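Local coordinates for protein carbonic anhydrase (Sordaria macrospora, PDB 4O1K) that probably catalyses the reversible hydration of carbon dioxide to bicarbonate as a zinc-dependent, tetrameric beta-class carbonic anhydrase, at residues P49-I54 / P71-V76. Sequence-based numbering, arbitrary orientation.
Sequences PEYLWI and PGDAFV
The Phe75 ring meets Leu52 at its edge, in the ring plane, with Leu52 CD1 3.8 Å from Phe75 CD2. CG of Phe75 is anti to the backbone N (chi1 -167°), which carries the ring beyond CB and sets its CD2 edge against the Leu52 methyl. Pro49 lies alongside Phe75, its CG 3.9 Å from Phe75 CB. The Tyr51 ring has Asp73 O at its edge, near its plane; His106 of strand 106-112 stacks on this ring. In Trp53 it is CB, not the indole, that touches Val76 CG2, at 4.2 Å. Strands 51-56 and 74-79 run parallel and are joined through helix 63-67, a beta-alpha-beta unit in the central sheet of the beta-carbonic anhydrase fold. Leu52 and Phe75 project from one face of the sheet, where helix 89-100 packs on both, and Tyr51, Trp53, Ala74 and Val76 project from the other, where helix 63-67 touches Trp53. The pairs Tyr51-Ala74, Leu52-Phe75 and Trp53-Val76 are in parallel register. Phe75 N donates to Tyr51 O at 2.9 Å, and Trp53 N donates to Phe75 O, also at 2.9 Å. Asp73 O takes Tyr51 N at 3.2 Å and a weak bond from Glu50 N; two amides thus share one carbonyl where the strands begin. Beside it Asp73 OD1 rests against Glu50 CG at 3.4 Å. Glu50 OE1 lies 5.3 Å from Asp73 OD1, close enough that the two like charges may disfavour each other. Val76 O accepts a hydrogen bond from Ser57 OG of a second subunit.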
ATOM      1  N   PRO A  49     -17.742  19.276  -3.761  1.00 46.62           N
ATOM      2  CA  PRO A  49     -18.188  18.941  -2.405  1.00 45.81           C
ATOM      3  C   PRO A  49     -17.575  19.879  -1.376  1.00 41.13           C
ATOM      4  O   PRO A  49     -16.434  20.328  -1.539  1.00 42.86           O
ATOM      5  CB  PRO A  49     -17.628  17.527  -2.204  1.00 45.24           C
ATOM      6  CG  PRO A  49     -16.451  17.461  -3.125  1.00 44.36           C
ATOM      7  CD  PRO A  49     -16.921  18.202  -4.347  1.00 40.43           C
ATOM      8  N   GLU A  50     -18.335  20.170  -0.327  1.00 37.23           N
ATOM      9  CA  GLU A  50     -17.837  20.950   0.794  1.00 36.60           C
ATOM     10  C   GLU A  50     -17.170  20.040   1.820  1.00 34.60           C
ATOM     11  O   GLU A  50     -16.398  20.513   2.659  1.00 35.14           O
ATOM     12  CB  GLU A  50     -18.995  21.680   1.473  1.00 47.03           C
ATOM     13  CG  GLU A  50     -19.685  22.702   0.596  1.00 58.76           C
ATOM     14  CD  GLU A  50     -19.198  24.112   0.865  1.00 70.11           C
ATOM     15  OE1 GLU A  50     -19.522  24.661   1.945  1.00 73.95           O
ATOM     16  OE2 GLU A  50     -18.489  24.668  -0.002  1.00 74.14           O
ATOM     17  N   TYR A  51     -17.478  18.744   1.749  1.00 32.85           N
ATOM     18  CA  TYR A  51     -16.995  17.754   2.731  1.00 28.56           C
ATOM     19  C   TYR A  51     -16.239  16.625   2.085  1.00 30.61           C
ATOM     20  O   TYR A  51     -16.649  16.140   1.023  1.00 31.60           O
ATOM     21  CB  TYR A  51     -18.190  17.077   3.417  1.00 33.21           C
ATOM     22  CG  TYR A  51     -18.934  17.928   4.426  1.00 37.34           C
ATOM     23  CD1 TYR A  51     -18.682  17.791   5.786  1.00 40.85           C
ATOM     24  CD2 TYR A  51     -19.911  18.833   4.025  1.00 41.09           C
ATOM     25  CE1 TYR A  51     -19.357  18.551   6.712  1.00 42.35           C
ATOM     26  CE2 TYR A  51     -20.594  19.584   4.946  1.00 44.42           C
ATOM     27  CZ  TYR A  51     -20.309  19.437   6.284  1.00 43.60           C
ATOM     28  OH  TYR A  51     -20.989  20.193   7.205  1.00 50.86           O
ATOM     29  N   LEU A  52     -15.172  16.183   2.761  1.00 28.86           N
ATOM     30  CA  LEU A  52     -14.610  14.845   2.604  1.00 30.18           C
ATOM     31  C   LEU A  52     -15.089  14.013   3.803  1.00 30.72           C
ATOM     32  O   LEU A  52     -14.905  14.400   4.949  1.00 31.91           O
ATOM     33  CB  LEU A  52     -13.076  14.884   2.607  1.00 29.59           C
ATOM     34  CG  LEU A  52     -12.383  13.525   2.741  1.00 33.51           C
ATOM     35  CD1 LEU A  52     -12.759  12.574   1.594  1.00 34.38           C
ATOM     36  CD2 LEU A  52     -10.861  13.665   2.822  1.00 31.39           C
ATOM     37  N   TRP A  53     -15.742  12.894   3.534  1.00 29.54           N
ATOM     38  CA  TRP A  53     -16.287  12.046   4.588  1.00 27.17           C
ATOM     39  C   TRP A  53     -15.521  10.748   4.551  1.00 25.26           C
ATOM     40  O   TRP A  53     -15.504  10.064   3.522  1.00 28.99           O
ATOM     41  CB  TRP A  53     -17.749  11.755   4.278  1.00 31.01           C
ATOM     42  CG  TRP A  53     -18.457  10.948   5.306  1.00 30.86           C
ATOM     43  CD1 TRP A  53     -18.451   9.586   5.459  1.00 30.71           C
ATOM     44  CD2 TRP A  53     -19.329  11.468   6.314  1.00 33.49           C
ATOM     45  NE1 TRP A  53     -19.268   9.236   6.540  1.00 30.82           N
ATOM     46  CE2 TRP A  53     -19.802  10.378   7.076  1.00 33.45           C
ATOM     47  CE3 TRP A  53     -19.746  12.761   6.652  1.00 35.06           C
ATOM     48  CZ2 TRP A  53     -20.686  10.550   8.154  1.00 35.61           C
ATOM     49  CZ3 TRP A  53     -20.609  12.923   7.722  1.00 37.76           C
ATOM     50  CH2 TRP A  53     -21.072  11.830   8.450  1.00 34.95           C
ATOM     51  N   ILE A  54     -14.907  10.387   5.666  1.00 23.13           N
ATOM     52  CA  ILE A  54     -14.204   9.102   5.779  1.00 22.31           C
ATOM     53  C   ILE A  54     -14.989   8.248   6.760  1.00 27.37           C
ATOM     54  O   ILE A  54     -15.019   8.529   7.964  1.00 24.59           O
ATOM     55  CB  ILE A  54     -12.760   9.290   6.299  1.00 24.67           C
ATOM     56  CG1 ILE A  54     -12.011  10.237   5.353  1.00 26.74           C
ATOM     57  CG2 ILE A  54     -12.032   7.929   6.365  1.00 27.13           C
ATOM     58  CD1 ILE A  54     -10.591  10.622   5.834  1.00 28.24           C
ATOM     59  N   PRO A  71     -26.860  15.693  -2.503  1.00 51.06           N
ATOM     60  CA  PRO A  71     -25.988  14.875  -3.358  1.00 52.55           C
ATOM     61  C   PRO A  71     -24.887  15.723  -3.986  1.00 52.90           C
ATOM     62  O   PRO A  71     -25.152  16.803  -4.533  1.00 54.88           O
ATOM     63  CB  PRO A  71     -26.941  14.336  -4.442  1.00 55.43           C
ATOM     64  CG  PRO A  71     -28.207  15.167  -4.326  1.00 54.33           C
ATOM     65  CD  PRO A  71     -28.278  15.575  -2.882  1.00 54.29           C
ATOM     66  N   GLY A  72     -23.655  15.248  -3.884  1.00 50.81           N
ATOM     67  CA  GLY A  72     -22.527  15.983  -4.416  1.00 51.50           C
ATOM     68  C   GLY A  72     -21.884  16.855  -3.357  1.00 49.59           C
ATOM     69  O   GLY A  72     -20.821  17.433  -3.591  1.00 51.91           O
ATOM     70  N   ASP A  73     -22.516  16.957  -2.190  1.00 45.23           N
ATOM     71  CA  ASP A  73     -21.967  17.792  -1.133  1.00 44.46           C
ATOM     72  C   ASP A  73     -20.868  17.053  -0.418  1.00 43.32           C
ATOM     73  O   ASP A  73     -20.015  17.679   0.203  1.00 37.44           O
ATOM     74  CB  ASP A  73     -23.032  18.163  -0.124  1.00 50.76           C
ATOM     75  CG  ASP A  73     -23.035  19.638   0.191  1.00 61.01           C
ATOM     76  OD1 ASP A  73     -21.930  20.232   0.299  1.00 64.32           O
ATOM     77  OD2 ASP A  73     -24.149  20.189   0.335  1.00 59.46           O
ATOM     78  N   ALA A  74     -20.916  15.725  -0.487  1.00 38.45           N
ATOM     79  CA  ALA A  74     -19.916  14.900   0.184  1.00 36.52           C
ATOM     80  C   ALA A  74     -19.153  14.045  -0.803  1.00 34.21           C
ATOM     81  O   ALA A  74     -19.708  13.373  -1.691  1.00 37.31           O
ATOM     82  CB  ALA A  74     -20.547  14.024   1.264  1.00 36.04           C
ATOM     83  N   PHE A  75     -17.851  14.096  -0.650  1.00 33.17           N
ATOM     84  CA  PHE A  75     -16.956  13.218  -1.353  1.00 32.20           C
ATOM     85  C   PHE A  75     -16.690  12.137  -0.336  1.00 27.63           C
ATOM     86  O   PHE A  75     -16.284  12.465   0.763  1.00 26.66           O
ATOM     87  CB  PHE A  75     -15.703  14.021  -1.562  1.00 39.16           C
ATOM     88  CG  PHE A  75     -14.778  13.429  -2.517  1.00 42.20           C
ATOM     89  CD1 PHE A  75     -15.073  13.433  -3.865  1.00 45.86           C
ATOM     90  CD2 PHE A  75     -13.586  12.892  -2.086  1.00 45.16           C
ATOM     91  CE1 PHE A  75     -14.193  12.879  -4.768  1.00 50.93           C
ATOM     92  CE2 PHE A  75     -12.709  12.350  -2.994  1.00 48.59           C
ATOM     93  CZ  PHE A  75     -13.012  12.334  -4.331  1.00 51.10           C
ATOM     94  N   VAL A  76     -16.893  10.855  -0.672  1.00 26.10           N
ATOM     95  CA  VAL A  76     -16.946   9.817   0.360  1.00 24.34           C
ATOM     96  C   VAL A  76     -15.895   8.709   0.164  1.00 26.47           C
ATOM     97  O   VAL A  76     -15.768   8.140  -0.930  1.00 28.38           O
ATOM     98  CB  VAL A  76     -18.359   9.159   0.385  1.00 28.24           C
ATOM     99  CG1 VAL A  76     -18.418   7.985   1.356  1.00 30.06           C
ATOM    100  CG2 VAL A  76     -19.409  10.168   0.783  1.00 30.74           C
TER